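Local coordinates for protein aldehyde dehydrogenase (PDB 5MYP) that probably oxidises aldehydes to carboxylic acids with NAD+ as the electron acceptor, as a glycosomal member of the aldehyde dehydrogenase family, at residues R25-D30 with G145-I150; R34-R39 with H90-V95; A107-E112 with M460-L465; L113-L118 with S449-S454; V120-G125 with E192-I197. One frame throughout, in Å; residues are numbered along the deposited sequence. Where two conformers were deposited one is given.

From the N terminus, helix 16-29 opens contact 1, which closes when the chain enters strand 147-151. Within that loop lies contact 2, closed early, where the start of helix 36-52 meets the end of helix 69-95. The chain then runs through strand 110-124, which supplies one side of contacts 3, 4 and 5. Contact 5 closes first, on strand 196-200; contact 4 encloses it, closing on the end of helix 447-452, and contact 3 encloses both, closing on strand 454-461. Contact 1 crosses all three. They tie strand 110-124 to a parallel neighbour at one end and an antiparallel partner at the other, with an N-terminal helix laid on the adjoining strand 147-151.

Contact 1: R25-D30 with G145-I150. Unlike the reference sequence in segment 25-30: Asp30 (reference Asn).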
# COMPACT_ATOMS: atom_id res chain seq x y z
N ARG A 25 5.84 14.09 16.72
CA ARG A 25 7.07 13.43 16.25
C ARG A 25 8.01 13.12 17.42
O ARG A 25 8.47 11.98 17.57
CB ARG A 25 7.77 14.34 15.22
CG ARG A 25 9.13 13.88 14.72
CD ARG A 25 9.07 12.59 13.94
NE ARG A 25 8.21 12.68 12.76
CZ ARG A 25 7.89 11.64 11.99
NH1 ARG A 25 8.36 10.43 12.25
NH2 ARG A 25 7.09 11.82 10.94
N GLU A 26 8.28 14.13 18.24
CA GLU A 26 9.12 13.98 19.43
C GLU A 26 8.54 12.95 20.41
O GLU A 26 9.28 12.14 20.97
CB GLU A 26 9.32 15.33 20.12
CG GLU A 26 10.10 15.28 21.42
CD GLU A 26 11.58 15.04 21.22
OE1 GLU A 26 12.03 14.98 20.05
OE2 GLU A 26 12.30 14.93 22.24
N ALA A 27 7.22 12.98 20.59
CA ALA A 27 6.51 12.02 21.45
C ALA A 27 6.70 10.58 20.96
O ALA A 27 7.02 9.69 21.75
CB ALA A 27 5.03 12.36 21.54
N PHE A 28 6.52 10.37 19.65
CA PHE A 28 6.79 9.06 19.05
C PHE A 28 8.23 8.63 19.31
O PHE A 28 8.46 7.52 19.78
CB PHE A 28 6.54 9.04 17.54
CG PHE A 28 6.93 7.73 16.91
CD1 PHE A 28 6.10 6.62 17.06
CD2 PHE A 28 8.14 7.58 16.24
CE1 PHE A 28 6.46 5.40 16.52
CE2 PHE A 28 8.51 6.36 15.69
CZ PHE A 28 7.66 5.26 15.84
N ASN A 29 9.19 9.51 19.00
CA ASN A 29 10.62 9.24 19.23
C ASN A 29 10.95 8.96 20.70
O ASN A 29 11.86 8.18 20.98
CB ASN A 29 11.49 10.40 18.71
CG ASN A 29 11.46 10.53 17.20
OD1 ASN A 29 11.09 9.60 16.48
ND2 ASN A 29 11.86 11.69 16.71
N ASP A 30 10.21 9.58 21.62
CA ASP A 30 10.35 9.32 23.06
C ASP A 30 9.50 8.14 23.59
O ASP A 30 9.27 8.05 24.79
CB ASP A 30 10.04 10.60 23.86
CG ASP A 30 11.04 11.73 23.61
OD1 ASP A 30 12.20 11.45 23.27
OD2 ASP A 30 10.66 12.91 23.77
N GLY A 145 0.89 1.65 17.75
CA GLY A 145 2.01 2.29 18.44
C GLY A 145 2.51 3.58 17.81
O GLY A 145 3.63 4.02 18.09
N ASN A 146 1.70 4.19 16.96
CA ASN A 146 2.02 5.48 16.35
C ASN A 146 1.49 6.60 17.24
O ASN A 146 0.68 6.36 18.14
CB ASN A 146 1.37 5.59 14.97
CG ASN A 146 1.79 4.47 14.05
OD1 ASN A 146 2.95 4.40 13.63
ND2 ASN A 146 0.86 3.58 13.73
N THR A 147 1.97 7.81 16.99
CA THR A 147 1.26 9.02 17.39
C THR A 147 0.56 9.53 16.14
O THR A 147 0.76 9.00 15.04
CB THR A 147 2.19 10.08 18.00
OG1 THR A 147 3.18 10.47 17.05
CG2 THR A 147 2.88 9.52 19.24
N ALA A 148 -0.29 10.54 16.30
CA ALA A 148 -1.15 10.97 15.20
C ALA A 148 -1.50 12.44 15.25
O ALA A 148 -1.46 13.06 16.31
CB ALA A 148 -2.42 10.14 15.17
N VAL A 149 -1.81 12.98 14.07
CA VAL A 149 -2.45 14.28 13.94
C VAL A 149 -3.77 14.06 13.21
O VAL A 149 -3.81 13.36 12.20
CB VAL A 149 -1.57 15.28 13.18
CG1 VAL A 149 -2.31 16.60 12.96
CG2 VAL A 149 -0.27 15.51 13.94
N ILE A 150 -4.85 14.65 13.73
CA ILE A 150 -6.16 14.56 13.09
C ILE A 150 -6.59 15.91 12.54
O ILE A 150 -6.28 16.95 13.12
CB ILE A 150 -7.25 13.96 14.01
CG1 ILE A 150 -7.51 14.83 15.25
CG2 ILE A 150 -6.88 12.55 14.42
CD1 ILE A 150 -8.74 14.42 16.02
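Phe28, on the last turn of helix 16-29, lies against the chain where it leaves Gly145 and enters strand 147-151. Its CG is anti to the backbone N (chi1 175°), and the ring beyond it lies beside residues 145-147. CB comes first and meets Thr147, with OG1 3.7 Å from Phe28 CB and CG2 only slightly farther. Along the ring, CD1 passes Asn146 CA at 4.3 Å, and CE1 then reaches Gly145 O at 3.5 Å. That oxygen lies at the ring edge, close to the ring plane, where it faces the slightly positive C-H rim. Gly145, just after helix 132-143, closes it with a Schellman motif, its positive phi (84°) turning the chain before the strand begins. The contact thus lays an N-terminal helix over the entry to a parallel strand of the Rossmann-like sheet expected of the NAD-binding domain in this family. Thr147 answers with both branches of its side chain. CG2 sits under the helix backbone, 3.8 Å from Phe28 N, and is also 4.2 Å from Ala27 CB. OG1 is held between the backbone N and the carbonyl carbon (chi1 61°) and is hydrogen-bonded to Cys24 O, one turn before Phe28 in helix 16-29. The amide of Asn146 is bonded elsewhere, OD1 accepting from Leu118 N and Gly119 N while ND2 gives to Phe453 O and Ala141 O.

Contact 2: R34-R39 with H90-V95; sequences RDLKKR and HMDEYV
Met91 meets both Leu36 and Arg39 with the end of its side chain. Its chain runs straight as far as SD and bends there (chi3 -74°), which brings CE to 3.7 Å from Arg39 CB. The sulfur lies 3.9 Å from Leu36 CG, the two side chains running in opposite senses. One residue on, Asp92 touches the same leucine at the exposed side, OD1 to Leu36 CD2 at 3.5 Å, while its OD2 pairs with Lys40. Val95, a turn after Met91, comes tip to tip with Leu36: Val95 CG2 is 3.7 Å from Leu36 CD2. Its other methyl, CG1, lies 3.8 Å from Arg39 NH1. Leu36 CD1 in turn sits over the centre of one guanidinium face, 3.9 Å above the plane. Hydrogen bonds fix the guanidinium in place: Arg39 NH2 gives to Arg34 O at 2.9 Å, on a lone pair, and NH1 gives to Ala143 O. Asp35 N-caps the helix, OD1 accepting from Lys37 N. Helix 36-52 thus packs by its first turn on the end of helix 69-95, with Phe450 of helix 447-452 against Val95 and the exit of helix 132-143 beside Arg39.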
# COMPACT_ATOMS: atom_id res chain seq x y z
N ARG A 34 4.71 3.42 22.70
CA ARG A 34 5.41 2.19 22.31
C ARG A 34 4.91 0.98 23.08
O ARG A 34 4.49 -0.01 22.48
CB ARG A 34 6.92 2.37 22.50
CG ARG A 34 7.78 1.20 22.06
CD ARG A 34 9.23 1.47 22.42
NE ARG A 34 10.03 0.25 22.44
CZ ARG A 34 10.61 -0.31 21.38
NH1 ARG A 34 10.52 0.21 20.16
NH2 ARG A 34 11.32 -1.42 21.56
N ASP A 35 4.97 1.06 24.41
CA ASP A 35 4.58 -0.06 25.27
C ASP A 35 3.09 -0.34 25.15
O ASP A 35 2.28 0.59 25.07
CB ASP A 35 4.94 0.24 26.73
CG ASP A 35 4.92 -1.00 27.60
OD1 ASP A 35 3.85 -1.64 27.73
OD2 ASP A 35 5.98 -1.34 28.18
N LEU A 36 2.73 -1.62 25.13
CA LEU A 36 1.33 -2.05 25.00
C LEU A 36 0.43 -1.50 26.12
O LEU A 36 -0.73 -1.17 25.87
CB LEU A 36 1.22 -3.58 24.94
CG LEU A 36 1.33 -4.24 23.55
CD1 LEU A 36 2.39 -3.61 22.65
CD2 LEU A 36 1.58 -5.73 23.68
N LYS A 37 0.99 -1.39 27.32
CA LYS A 37 0.28 -0.78 28.45
C LYS A 37 -0.20 0.64 28.13
O LYS A 37 -1.35 0.99 28.41
CB LYS A 37 1.17 -0.75 29.71
CG LYS A 37 0.43 -0.39 31.00
CD LYS A 37 1.23 0.47 31.98
CE LYS A 37 2.61 -0.09 32.29
NZ LYS A 37 2.61 -1.54 32.62
N LYS A 38 0.68 1.45 27.53
CA LYS A 38 0.34 2.81 27.11
C LYS A 38 -0.73 2.82 26.01
O LYS A 38 -1.65 3.64 26.05
CB LYS A 38 1.60 3.54 26.63
CG LYS A 38 2.73 3.60 27.65
CD LYS A 38 2.44 4.60 28.75
CE LYS A 38 3.73 5.13 29.36
NZ LYS A 38 3.49 6.30 30.25
N ARG A 39 -0.60 1.91 25.04
CA ARG A 39 -1.56 1.82 23.93
C ARG A 39 -2.96 1.45 24.41
O ARG A 39 -3.94 2.05 23.97
CB ARG A 39 -1.10 0.81 22.88
CG ARG A 39 0.21 1.15 22.19
CD ARG A 39 0.50 0.17 21.07
NE ARG A 39 1.93 -0.02 20.84
CZ ARG A 39 2.44 -0.86 19.93
NH1 ARG A 39 1.65 -1.58 19.14
NH2 ARG A 39 3.76 -0.97 19.81
N HIS A 90 -7.64 -7.80 20.95
CA HIS A 90 -6.76 -8.52 20.03
C HIS A 90 -5.34 -7.96 19.89
O HIS A 90 -4.55 -8.51 19.13
CB HIS A 90 -7.42 -8.60 18.64
CG HIS A 90 -8.74 -9.32 18.64
ND1 HIS A 90 -8.87 -10.63 19.03
CD2 HIS A 90 -9.98 -8.90 18.29
CE1 HIS A 90 -10.14 -10.99 18.93
NE2 HIS A 90 -10.83 -9.96 18.49
N MET A 91 -4.99 -6.90 20.63
CA MET A 91 -3.69 -6.23 20.47
C MET A 91 -2.51 -7.17 20.66
O MET A 91 -1.57 -7.17 19.86
CB MET A 91 -3.54 -5.06 21.45
CG MET A 91 -2.31 -4.20 21.20
SD MET A 91 -2.18 -2.89 22.42
CE MET A 91 -3.47 -1.80 21.84
N ASP A 92 -2.55 -7.96 21.74
CA ASP A 92 -1.48 -8.90 22.04
C ASP A 92 -1.29 -9.94 20.93
O ASP A 92 -0.17 -10.33 20.64
CB ASP A 92 -1.72 -9.58 23.39
CG ASP A 92 -1.57 -8.62 24.55
OD1 ASP A 92 -0.42 -8.31 24.91
OD2 ASP A 92 -2.60 -8.17 25.09
N GLU A 93 -2.38 -10.36 20.29
CA GLU A 93 -2.31 -11.25 19.13
C GLU A 93 -1.65 -10.55 17.94
O GLU A 93 -0.78 -11.12 17.29
CB GLU A 93 -3.71 -11.74 18.74
CG GLU A 93 -3.73 -12.82 17.65
CD GLU A 93 -5.13 -13.10 17.11
OE1 GLU A 93 -6.12 -12.84 17.82
OE2 GLU A 93 -5.24 -13.58 15.96
N TYR A 94 -2.07 -9.31 17.67
CA TYR A 94 -1.59 -8.58 16.49
C TYR A 94 -0.11 -8.21 16.55
O TYR A 94 0.57 -8.24 15.52
CB TYR A 94 -2.46 -7.34 16.23
CG TYR A 94 -3.93 -7.60 15.93
CD1 TYR A 94 -4.38 -8.86 15.48
CD2 TYR A 94 -4.88 -6.58 16.06
CE1 TYR A 94 -5.72 -9.08 15.20
CE2 TYR A 94 -6.23 -6.81 15.77
CZ TYR A 94 -6.63 -8.07 15.35
OH TYR A 94 -7.94 -8.32 15.06
N VAL A 95 0.39 -7.87 17.73
CA VAL A 95 1.80 -7.47 17.88
C VAL A 95 2.83 -8.61 17.74
O VAL A 95 3.99 -8.35 17.47
CB VAL A 95 2.07 -6.71 19.21
CG1 VAL A 95 1.28 -5.40 19.25
CG2 VAL A 95 1.77 -7.57 20.43

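Contact 3: A107-E112 with M460-L465. Unlike the reference sequence in segment 460-465: Leu465 (reference Phe).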
# COMPACT_ATOMS: atom_id res chain seq x y z
N ALA A 107 14.70 -22.08 4.21
CA ALA A 107 13.99 -22.95 5.15
C ALA A 107 14.85 -23.51 6.30
O ALA A 107 14.31 -23.88 7.35
CB ALA A 107 13.30 -24.09 4.40
N LEU A 108 16.16 -23.57 6.10
CA LEU A 108 17.10 -23.97 7.16
C LEU A 108 17.39 -22.87 8.20
O LEU A 108 17.91 -23.17 9.27
CB LEU A 108 18.42 -24.45 6.54
CG LEU A 108 18.31 -25.66 5.60
CD1 LEU A 108 19.65 -25.94 4.94
CD2 LEU A 108 17.81 -26.88 6.35
N ASP A 109 17.08 -21.61 7.88
CA ASP A 109 17.30 -20.49 8.80
C ASP A 109 16.06 -20.20 9.65
O ASP A 109 14.97 -20.70 9.38
CB ASP A 109 17.71 -19.24 8.02
CG ASP A 109 18.97 -19.43 7.22
OD1 ASP A 109 19.94 -20.02 7.76
OD2 ASP A 109 19.01 -19.00 6.05
N ASP A 110 16.27 -19.40 10.70
CA ASP A 110 15.20 -18.97 11.60
C ASP A 110 14.65 -17.63 11.12
O ASP A 110 15.31 -16.59 11.29
CB ASP A 110 15.75 -18.86 13.03
CG ASP A 110 14.77 -18.18 13.99
OD1 ASP A 110 13.56 -18.48 13.91
OD2 ASP A 110 15.21 -17.36 14.83
N CYS A 111 13.45 -17.65 10.54
CA CYS A 111 12.82 -16.44 9.98
C CYS A 111 11.53 -16.03 10.71
O CYS A 111 10.78 -16.89 11.18
CB CYS A 111 12.54 -16.65 8.49
SG CYS A 111 14.03 -16.93 7.51
N GLU A 112 11.28 -14.72 10.76
CA GLU A 112 10.11 -14.12 11.42
C GLU A 112 9.64 -12.89 10.65
O GLU A 112 10.45 -12.21 10.01
CB GLU A 112 10.48 -13.64 12.82
CG GLU A 112 10.49 -14.69 13.91
CD GLU A 112 10.72 -14.07 15.29
OE1 GLU A 112 11.01 -12.85 15.39
OE2 GLU A 112 10.61 -14.79 16.29
N MET A 460 15.67 -12.49 9.42
CA MET A 460 16.30 -13.78 9.12
C MET A 460 17.50 -13.95 10.04
O MET A 460 18.42 -13.13 10.01
CB MET A 460 16.75 -13.82 7.66
CG MET A 460 17.69 -14.98 7.32
SD MET A 460 18.16 -15.05 5.59
CE MET A 460 16.80 -15.98 4.90
N ARG A 461 17.51 -15.02 10.83
CA ARG A 461 18.62 -15.30 11.75
C ARG A 461 19.40 -16.53 11.29
O ARG A 461 18.82 -17.61 11.10
CB ARG A 461 18.11 -15.47 13.18
CG ARG A 461 17.19 -14.34 13.63
CD ARG A 461 17.18 -14.13 15.13
NE ARG A 461 16.18 -13.14 15.53
CZ ARG A 461 14.86 -13.37 15.64
NH1 ARG A 461 14.34 -14.58 15.38
NH2 ARG A 461 14.06 -12.37 16.01
N ARG A 462 20.70 -16.34 11.07
CA ARG A 462 21.59 -17.40 10.61
C ARG A 462 22.67 -17.66 11.66
O ARG A 462 22.88 -16.85 12.58
CB ARG A 462 22.25 -17.00 9.29
CG ARG A 462 21.25 -16.58 8.21
CD ARG A 462 21.83 -16.59 6.80
NE ARG A 462 22.89 -17.59 6.60
CZ ARG A 462 22.77 -18.75 5.95
NH1 ARG A 462 21.64 -19.13 5.35
NH2 ARG A 462 23.83 -19.55 5.88
N GLY A 463 23.35 -18.79 11.50
CA GLY A 463 24.52 -19.14 12.30
C GLY A 463 25.79 -18.94 11.50
O GLY A 463 25.74 -18.54 10.33
N PHE A 464 26.93 -19.24 12.12
CA PHE A 464 28.24 -19.09 11.47
C PHE A 464 28.75 -20.36 10.76
O PHE A 464 29.86 -20.37 10.23
CB PHE A 464 29.27 -18.60 12.50
CG PHE A 464 29.06 -17.18 12.92
CD1 PHE A 464 29.34 -16.14 12.04
CD2 PHE A 464 28.60 -16.87 14.19
CE1 PHE A 464 29.15 -14.82 12.41
CE2 PHE A 464 28.42 -15.55 14.58
CZ PHE A 464 28.69 -14.53 13.68
N LEU A 465 27.93 -21.41 10.72
CA LEU A 465 28.30 -22.66 10.06
C LEU A 465 28.14 -22.55 8.54
O LEU A 465 27.49 -21.63 8.04
CB LEU A 465 27.46 -23.84 10.58
CG LEU A 465 27.80 -24.42 11.95
CD1 LEU A 465 27.64 -23.40 13.06
CD2 LEU A 465 26.93 -25.65 12.19
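An antiparallel beta pairing joins the start of strand 110-124 to the end of strand 454-461, in the arm that ALDH-family subunits use for dimerisation. Here Met460 and Arg461 also pair in parallel with a strand of the second subunit, extending the sheet across the interface. Asp110 and Arg461 form the hydrogen-bonded pair, with Arg461 N to Asp110 O at 2.7 Å and Asp110 N to Arg461 O at 3.1 Å. On their face of the sheet the two side chains run alongside each other in the same direction. Arg461 NH1 gives to Asp110 OD2 at 3.0 Å, in the guanidinium plane but above that of the carboxylate. Its NH2 reaches Glu112 OE1 at 3.1 Å, the two flat groups turned 83° apart, and also pairs with Glu409 of the second subunit. Asp110 OD1 is taken by Lys99, so charges of both signs are interleaved here. On the other face Cys111 SG meets Met460 CE at 3.9 Å. Beyond the strand end, Asp109 and Arg462 form a separate salt bridge. The chain of Arg462 bends at chi3 (30°), and Asp109 OD1 lies over one guanidinium face while OD2 takes a weak, bent hydrogen bond from NH1 at 2.7 Å.

Contact 4: L113-L118 with S449-S454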
# COMPACT_ATOMS: atom_id res chain seq x y z
N LEU A 113 8.34 -12.60 10.73
CA LEU A 113 7.78 -11.33 10.28
C LEU A 113 7.32 -10.56 11.52
O LEU A 113 6.35 -10.95 12.16
CB LEU A 113 6.62 -11.55 9.31
CG LEU A 113 6.89 -12.47 8.11
CD1 LEU A 113 5.65 -12.56 7.23
CD2 LEU A 113 8.09 -12.01 7.31
N GLN A 114 8.06 -9.51 11.88
CA GLN A 114 7.73 -8.68 13.04
C GLN A 114 6.93 -7.48 12.58
O GLN A 114 7.01 -7.08 11.41
CB GLN A 114 9.01 -8.21 13.75
CG GLN A 114 9.88 -9.34 14.31
CD GLN A 114 11.14 -8.84 15.01
OE1 GLN A 114 11.40 -7.64 15.08
NE2 GLN A 114 11.94 -9.78 15.52
N TYR A 115 6.13 -6.90 13.47
CA TYR A 115 5.37 -5.68 13.19
C TYR A 115 5.92 -4.56 14.04
O TYR A 115 6.10 -4.73 15.24
CB TYR A 115 3.89 -5.89 13.47
CG TYR A 115 3.27 -6.88 12.53
CD1 TYR A 115 2.74 -6.47 11.31
CD2 TYR A 115 3.25 -8.25 12.83
CE1 TYR A 115 2.19 -7.38 10.42
CE2 TYR A 115 2.70 -9.17 11.95
CZ TYR A 115 2.16 -8.73 10.75
OH TYR A 115 1.61 -9.64 9.89
N GLU A 116 6.19 -3.41 13.42
CA GLU A 116 6.68 -2.23 14.13
C GLU A 116 5.86 -0.99 13.78
O GLU A 116 5.29 -0.91 12.69
CB GLU A 116 8.17 -1.99 13.85
CG GLU A 116 8.52 -1.71 12.39
CD GLU A 116 9.96 -1.29 12.16
OE1 GLU A 116 10.75 -1.21 13.12
OE2 GLU A 116 10.31 -1.01 10.99
N PRO A 117 5.79 -0.01 14.71
CA PRO A 117 5.12 1.25 14.38
C PRO A 117 5.81 2.02 13.25
O PRO A 117 6.99 1.81 13.00
CB PRO A 117 5.20 2.05 15.68
CG PRO A 117 5.45 1.05 16.75
CD PRO A 117 6.22 -0.05 16.12
N LEU A 118 5.05 2.89 12.59
CA LEU A 118 5.56 3.72 11.50
C LEU A 118 6.13 5.06 11.99
O LEU A 118 7.20 5.48 11.55
CB LEU A 118 4.46 3.98 10.47
CG LEU A 118 3.99 2.75 9.69
CD1 LEU A 118 2.72 3.08 8.92
CD2 LEU A 118 5.07 2.23 8.76
N SER A 449 -6.53 -2.28 10.14
CA SER A 449 -6.00 -1.01 10.65
C SER A 449 -4.62 -1.22 11.24
O SER A 449 -3.68 -0.50 10.92
CB SER A 449 -6.91 -0.40 11.71
OG SER A 449 -8.12 0.09 11.16
N PHE A 450 -4.49 -2.23 12.10
CA PHE A 450 -3.20 -2.52 12.72
C PHE A 450 -2.13 -2.75 11.65
O PHE A 450 -1.03 -2.18 11.73
CB PHE A 450 -3.27 -3.73 13.67
CG PHE A 450 -1.96 -4.02 14.33
CD1 PHE A 450 -1.03 -4.86 13.72
CD2 PHE A 450 -1.63 -3.43 15.54
CE1 PHE A 450 0.20 -5.12 14.31
CE2 PHE A 450 -0.41 -3.68 16.14
CZ PHE A 450 0.51 -4.52 15.53
N GLU A 451 -2.45 -3.56 10.64
CA GLU A 451 -1.52 -3.85 9.55
C GLU A 451 -1.19 -2.61 8.72
O GLU A 451 -0.03 -2.35 8.44
CB GLU A 451 -2.06 -4.97 8.66
CG GLU A 451 -2.04 -6.33 9.34
CD GLU A 451 -2.74 -7.42 8.53
OE1 GLU A 451 -3.25 -7.14 7.42
OE2 GLU A 451 -2.75 -8.56 9.01
N THR A 452 -2.22 -1.83 8.37
CA THR A 452 -2.04 -0.60 7.59
C THR A 452 -1.13 0.42 8.28
O THR A 452 -0.31 1.06 7.63
CB THR A 452 -3.40 0.04 7.25
OG1 THR A 452 -4.09 -0.82 6.35
CG2 THR A 452 -3.26 1.42 6.59
N PHE A 453 -1.27 0.56 9.60
CA PHE A 453 -0.47 1.52 10.37
C PHE A 453 0.79 0.93 11.02
O PHE A 453 1.36 1.53 11.93
CB PHE A 453 -1.38 2.20 11.41
CG PHE A 453 -2.56 2.93 10.81
CD1 PHE A 453 -2.36 3.96 9.90
CD2 PHE A 453 -3.86 2.59 11.16
CE1 PHE A 453 -3.43 4.63 9.34
CE2 PHE A 453 -4.94 3.26 10.61
CZ PHE A 453 -4.73 4.28 9.69
N SER A 454 1.24 -0.24 10.53
CA SER A 454 2.47 -0.88 10.96
C SER A 454 3.35 -1.18 9.76
O SER A 454 2.88 -1.22 8.62
CB SER A 454 2.18 -2.21 11.67
OG SER A 454 1.43 -2.03 12.85
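Tyr115 and Phe450 make an offset edge-to-face aromatic pair, fastening strand 110-124 to the last turn of helix 447-452 where that helix gives way to strand 454-461. The ring centroids are 5.9 Å apart and the planes stand at 62°, with the Phe450 edge toward the Tyr115 face. Phe450 CG is anti to its backbone N (chi1 -179°); of the ring atoms beyond it, CE1 leads, 3.9 Å from Tyr115 CB and nearly as close to Tyr115 CG. Farther round the tyrosine ring, CD1 has Ser454 CB at the edge, and CE1 comes near the CG of Glu451.

Ser454 turns back on the helix it follows: its OG gives a hydrogen bond to Phe450 O at 2.7 Å and lies over one face of the Phe450 ring, toward the rim. Its CA approaches Glu116 O at 3.3 Å in a CA-H...O contact. Glu116 OE2 is hydrogen-bonded to Ser413 OG of the second subunit.

Leu118 packs farther along the strand, against the backbone of this turn and close to His196. The side chain of Thr452, in the same helix end, is about 8 Å from that of Glu223, a predicted active-site residue. Both leucine methyls lie on backbone: CD2 is 3.9 Å from Ser454 C, and CD1 is 3.6 Å from Phe453 C.

Contact 5: V120-G125 with E192-I197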
# COMPACT_ATOMS: atom_id res chain seq x y z
N VAL A 120 4.44 9.00 12.92
CA VAL A 120 3.29 9.89 13.06
C VAL A 120 2.34 9.69 11.87
O VAL A 120 2.77 9.74 10.71
CB VAL A 120 3.69 11.38 13.15
CG1 VAL A 120 2.51 12.23 13.59
CG2 VAL A 120 4.84 11.56 14.14
N VAL A 121 1.07 9.45 12.18
CA VAL A 121 0.03 9.24 11.18
C VAL A 121 -0.86 10.48 11.10
O VAL A 121 -1.29 11.00 12.13
CB VAL A 121 -0.84 8.01 11.53
CG1 VAL A 121 -1.98 7.83 10.53
CG2 VAL A 121 0.03 6.76 11.60
N LEU A 122 -1.13 10.95 9.88
CA LEU A 122 -2.11 12.02 9.67
C LEU A 122 -3.44 11.40 9.26
O LEU A 122 -3.47 10.58 8.34
CB LEU A 122 -1.64 12.99 8.58
CG LEU A 122 -2.62 14.09 8.14
CD1 LEU A 122 -2.97 15.02 9.29
CD2 LEU A 122 -2.05 14.89 6.98
N VAL A 123 -4.51 11.80 9.92
CA VAL A 123 -5.87 11.39 9.57
C VAL A 123 -6.68 12.62 9.17
O VAL A 123 -6.87 13.52 9.99
CB VAL A 123 -6.57 10.67 10.74
CG1 VAL A 123 -8.00 10.27 10.36
CG2 VAL A 123 -5.76 9.47 11.17
N ILE A 124 -7.12 12.67 7.92
CA ILE A 124 -7.97 13.76 7.42
C ILE A 124 -9.40 13.24 7.35
O ILE A 124 -9.70 12.33 6.59
CB ILE A 124 -7.50 14.27 6.05
CG1 ILE A 124 -6.06 14.80 6.14
CG2 ILE A 124 -8.45 15.36 5.53
CD1 ILE A 124 -5.40 15.02 4.79
N GLY A 125 -10.27 13.83 8.17
CA GLY A 125 -11.65 13.38 8.28
C GLY A 125 -12.55 13.96 7.21
O GLY A 125 -12.14 14.83 6.44
N GLU A 192 3.98 19.10 6.21
CA GLU A 192 4.71 18.43 7.30
C GLU A 192 4.90 16.95 6.98
O GLU A 192 4.10 16.35 6.25
CB GLU A 192 3.99 18.60 8.63
CG GLU A 192 3.77 20.04 9.08
CD GLU A 192 5.06 20.82 9.25
OE1 GLU A 192 6.04 20.25 9.76
OE2 GLU A 192 5.08 22.00 8.86
N ARG A 193 5.96 16.36 7.54
CA ARG A 193 6.33 14.98 7.25
C ARG A 193 5.60 13.99 8.17
O ARG A 193 5.76 14.04 9.39
CB ARG A 193 7.84 14.78 7.39
CG ARG A 193 8.27 13.37 7.03
CD ARG A 193 9.78 13.23 6.91
NE ARG A 193 10.14 11.86 6.60
CZ ARG A 193 11.38 11.42 6.43
NH1 ARG A 193 12.41 12.25 6.55
NH2 ARG A 193 11.60 10.14 6.15
N PHE A 194 4.82 13.11 7.56
CA PHE A 194 4.17 12.00 8.26
C PHE A 194 4.69 10.68 7.70
O PHE A 194 5.27 10.63 6.61
CB PHE A 194 2.66 12.08 8.10
CG PHE A 194 2.06 13.27 8.76
CD1 PHE A 194 1.77 13.26 10.12
CD2 PHE A 194 1.79 14.43 8.03
CE1 PHE A 194 1.22 14.37 10.74
CE2 PHE A 194 1.23 15.54 8.64
CZ PHE A 194 0.95 15.51 10.00
N ASP A 195 4.48 9.61 8.46
CA ASP A 195 4.88 8.27 8.06
C ASP A 195 3.74 7.47 7.41
O ASP A 195 3.98 6.43 6.81
CB ASP A 195 5.48 7.54 9.25
CG ASP A 195 6.67 8.28 9.81
OD1 ASP A 195 7.76 8.17 9.21
OD2 ASP A 195 6.49 9.01 10.81
N HIS A 196 2.52 7.99 7.54
CA HIS A 196 1.36 7.49 6.83
C HIS A 196 0.28 8.57 6.84
O HIS A 196 0.16 9.33 7.82
CB HIS A 196 0.80 6.22 7.50
CG HIS A 196 -0.06 5.40 6.60
ND1 HIS A 196 0.41 4.27 5.96
CD2 HIS A 196 -1.35 5.54 6.21
CE1 HIS A 196 -0.56 3.75 5.22
NE2 HIS A 196 -1.64 4.50 5.35
N ILE A 197 -0.51 8.65 5.77
CA ILE A 197 -1.66 9.54 5.71
C ILE A 197 -2.90 8.72 5.34
O ILE A 197 -2.89 8.00 4.34
CB ILE A 197 -1.46 10.67 4.67
CG1 ILE A 197 -0.25 11.54 5.03
CG2 ILE A 197 -2.72 11.54 4.55
CD1 ILE A 197 0.29 12.38 3.90
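Leu122 and Phe194 make the dense part of this contact. Leu122 CB stands over the centre of the Phe194 ring, 3.5 Å from the centroid and 4° off the normal, a CH-pi contact. Leu122 CG, anti to the backbone N (chi1 174°), lies near Phe194 CE2, and CD2 comes to 3.7 Å from the same atom. Val120 CG1 closes on the ring edge, 3.7 Å from Phe194 CD1. Strands 110-124 and 196-200 run parallel here, neighbours in the Rossmann-like sheet, with Leu122 N bonded to His196 O at 2.9 Å. Ile124 CD1 and Ile197 CG2 meet more loosely, at 4.4 Å. Toward the partly exposed side, packing gives way to polar bonds at Asp195. Its N gives to Val120 O at 2.8 Å, and OD2 accepts from Val120 N at 2.9 Å through its anti lone pair, so backbone and carboxylate together grip both polar atoms of Val120. The same OD2 bridges to Arg25 of helix 16-29, while the buried His196 N has no partner in the model.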